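Local coordinates for predicted ATPase involved in replication control, Cdc46/Mcm family (Methanopyrus kandleri AV19, PDB 3F8T), which is a homolog of the MCM replicative helicases and probably binds ATP and single-stranded DNA during DNA replication, at residues V242-Y247 with A341-I346. The protein carries 2 engineered substitutions. Numbering follows the deposited sequence.
Sequences VLLAGY and AVLAAI
Val-242 is held to the neighbouring strand through both of its backbone polar groups: its N donates to Val-342 O, and its O accepts from Ala-344 N at 2.9 Å. A beta-branched valine suits this extended backbone, and its CB lies 4.3 Å from Leu-343 CD1 on the face covered by helices 219-229 and 248-261. Leu-243 points to the other face, while its own N and O pair with strand 373-376. CG is anti to the backbone N (chi1 175°), and the second torsion then turns CD1 toward strand 341-346, where this methyl lies 3.8 Å from both Ala-344 CB and Ile-346 CG2. The small Ala-344 lets the leucine branch lean across its methyl, and Phe-371, in a loop, touches both residues. An alanine in place of Leu-243 would probably open a gap beside Ala-344 and leave Ile-346 CG2 without its leucine neighbour. With 373-376, these two strands belong to the five-stranded parallel sheet, order 2-3-4-1-5, at the core of the P-loop ATPase domain, as in other AAA+ proteins; 242-245 is the first strand in sequence and 341-346 the fourth. Leu-244 returns to the face of Val-242. Its N donates to Ala-344 O (2.8 Å, 174° at the hydrogen), from 31° off the carbonyl plane, and its O accepts from Ile-346 N. Its side chain crosses that of Leu-343 obliquely, CG 4.1 Å from Leu-343 CD1, a branched apolar surface suited to packing against Ile-254 and Leu-255. Ala-245, on the face of Leu-243, offers just a methyl, 3.9 Å from Ile-346 CG2. At Gly-246, whose lack of a side chain suits the turn out of the strand, N still makes a longer, more bent hydrogen bond to Ile-346 O, 3.2 Å, just before Tyr-247 takes the N-cap position of helix 248-261.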
ATOM      1  N   VAL A 242      16.705   0.314   0.792  1.00 14.49           N
ATOM      2  CA  VAL A 242      17.858   0.015  -0.074  1.00 16.06           C
ATOM      3  C   VAL A 242      18.272   1.294  -0.790  1.00 16.21           C
ATOM      4  O   VAL A 242      17.427   2.010  -1.331  1.00 16.39           O
ATOM      5  CB  VAL A 242      17.541  -1.128  -1.102  1.00 15.19           C
ATOM      6  CG1 VAL A 242      18.727  -1.388  -2.029  1.00 17.36           C
ATOM      7  CG2 VAL A 242      17.181  -2.452  -0.385  1.00 15.63           C
ATOM      8  N   LEU A 243      19.572   1.582  -0.774  1.00 16.96           N
ATOM      9  CA  LEU A 243      20.127   2.706  -1.520  1.00 17.28           C
ATOM     10  C   LEU A 243      20.939   2.168  -2.696  1.00 18.61           C
ATOM     11  O   LEU A 243      21.898   1.429  -2.489  1.00 17.91           O
ATOM     12  CB  LEU A 243      21.042   3.539  -0.617  1.00 17.03           C
ATOM     13  CG  LEU A 243      21.822   4.705  -1.263  1.00 17.75           C
ATOM     14  CD1 LEU A 243      20.882   5.684  -1.961  1.00 17.45           C
ATOM     15  CD2 LEU A 243      22.677   5.412  -0.203  1.00 18.79           C
ATOM     16  N   LEU A 244      20.540   2.539  -3.907  1.00 19.68           N
ATOM     17  CA  LEU A 244      21.320   2.267  -5.116  1.00 22.08           C
ATOM     18  C   LEU A 244      22.325   3.379  -5.335  1.00 23.49           C
ATOM     19  O   LEU A 244      21.953   4.557  -5.397  1.00 23.36           O
ATOM     20  CB  LEU A 244      20.409   2.227  -6.329  1.00 22.61           C
ATOM     21  CG  LEU A 244      19.331   1.183  -6.527  1.00 23.65           C
ATOM     22  CD1 LEU A 244      18.920   1.231  -7.989  1.00 24.01           C
ATOM     23  CD2 LEU A 244      19.832  -0.206  -6.162  1.00 26.15           C
ATOM     24  N   ALA A 245      23.604   3.021  -5.453  1.00 24.21           N
ATOM     25  CA  ALA A 245      24.621   4.015  -5.744  1.00 25.39           C
ATOM     26  C   ALA A 245      25.245   3.733  -7.109  1.00 26.79           C
ATOM     27  O   ALA A 245      26.038   2.801  -7.255  1.00 26.64           O
ATOM     28  CB  ALA A 245      25.670   4.029  -4.655  1.00 25.61           C
ATOM     29  N   GLY A 246      24.851   4.521  -8.107  1.00 27.37           N
ATOM     30  CA  GLY A 246      25.391   4.386  -9.466  1.00 28.58           C
ATOM     31  C   GLY A 246      25.088   5.596 -10.322  1.00 29.06           C
ATOM     32  O   GLY A 246      24.619   6.621  -9.821  1.00 28.00           O
ATOM     33  N   TYR A 247      25.362   5.474 -11.625  1.00 29.76           N
ATOM     34  CA  TYR A 247      25.083   6.541 -12.592  1.00 30.12           C
ATOM     35  C   TYR A 247      23.585   6.792 -12.694  1.00 29.73           C
ATOM     36  O   TYR A 247      22.807   5.840 -12.585  1.00 29.64           O
ATOM     37  CB  TYR A 247      25.640   6.161 -13.969  1.00 31.25           C
ATOM     38  CG  TYR A 247      27.131   6.363 -14.109  1.00 32.67           C
ATOM     39  CD1 TYR A 247      28.032   5.517 -13.469  1.00 33.72           C
ATOM     40  CD2 TYR A 247      27.640   7.392 -14.908  1.00 34.77           C
ATOM     41  CE1 TYR A 247      29.408   5.690 -13.596  1.00 35.62           C
ATOM     42  CE2 TYR A 247      29.022   7.579 -15.043  1.00 36.00           C
ATOM     43  CZ  TYR A 247      29.894   6.721 -14.380  1.00 35.34           C
ATOM     44  OH  TYR A 247      31.253   6.884 -14.502  1.00 36.59           O
ATOM     45  N   ALA A 341       8.625   0.892   1.846  1.00 18.52           N
ATOM     46  CA  ALA A 341       9.998   0.409   1.754  1.00 17.43           C
ATOM     47  C   ALA A 341      10.699   1.427   0.856  1.00 16.94           C
ATOM     48  O   ALA A 341      10.265   1.654  -0.272  1.00 17.01           O
ATOM     49  CB  ALA A 341      10.015  -1.004   1.137  1.00 17.24           C
ATOM     50  N   VAL A 342      11.753   2.058   1.363  1.00 15.88           N
ATOM     51  CA  VAL A 342      12.404   3.138   0.633  1.00 15.98           C
ATOM     52  C   VAL A 342      13.479   2.573  -0.309  1.00 15.82           C
ATOM     53  O   VAL A 342      14.458   1.958   0.139  1.00 15.43           O
ATOM     54  CB  VAL A 342      13.004   4.185   1.577  1.00 15.55           C
ATOM     55  CG1 VAL A 342      13.846   5.214   0.790  1.00 16.81           C
ATOM     56  CG2 VAL A 342      11.877   4.888   2.376  1.00 15.53           C
ATOM     57  N   LEU A 343      13.252   2.786  -1.596  1.00 16.21           N
ATOM     58  CA  LEU A 343      14.223   2.463  -2.647  1.00 16.32           C
ATOM     59  C   LEU A 343      14.770   3.771  -3.186  1.00 16.32           C
ATOM     60  O   LEU A 343      14.144   4.427  -4.000  1.00 16.86           O
ATOM     61  CB  LEU A 343      13.585   1.645  -3.769  1.00 15.71           C
ATOM     62  CG  LEU A 343      14.524   1.393  -4.985  1.00 14.12           C
ATOM     63  CD1 LEU A 343      15.813   0.691  -4.570  1.00 13.94           C
ATOM     64  CD2 LEU A 343      13.797   0.597  -6.000  1.00 13.40           C
ATOM     65  N   ALA A 344      15.943   4.139  -2.706  1.00 17.39           N
ATOM     66  CA  ALA A 344      16.547   5.413  -3.052  1.00 17.92           C
ATOM     67  C   ALA A 344      17.674   5.194  -4.059  1.00 18.43           C
ATOM     68  O   ALA A 344      18.187   4.081  -4.192  1.00 18.46           O
ATOM     69  CB  ALA A 344      17.073   6.067  -1.829  1.00 17.38           C
ATOM     70  N   ALA A 345      18.010   6.255  -4.791  1.00 18.63           N
ATOM     71  CA  ALA A 345      19.152   6.250  -5.703  1.00 19.64           C
ATOM     72  C   ALA A 345      19.992   7.507  -5.510  1.00 21.00           C
ATOM     73  O   ALA A 345      19.459   8.616  -5.345  1.00 20.73           O
ATOM     74  CB  ALA A 345      18.680   6.121  -7.128  1.00 18.63           C
ATOM     75  N   ILE A 346      21.310   7.334  -5.542  1.00 23.20           N
ATOM     76  CA  ILE A 346      22.232   8.461  -5.402  1.00 24.58           C
ATOM     77  C   ILE A 346      23.343   8.353  -6.438  1.00 27.25           C
ATOM     78  O   ILE A 346      23.818   7.251  -6.745  1.00 26.09           O
ATOM     79  CB  ILE A 346      22.840   8.540  -3.980  1.00 24.51           C
ATOM     80  CG1 ILE A 346      23.552   9.871  -3.758  1.00 23.89           C
ATOM     81  CG2 ILE A 346      23.812   7.366  -3.705  1.00 24.82           C
ATOM     82  CD1 ILE A 346      23.718  10.246  -2.286  1.00 23.09           C
TER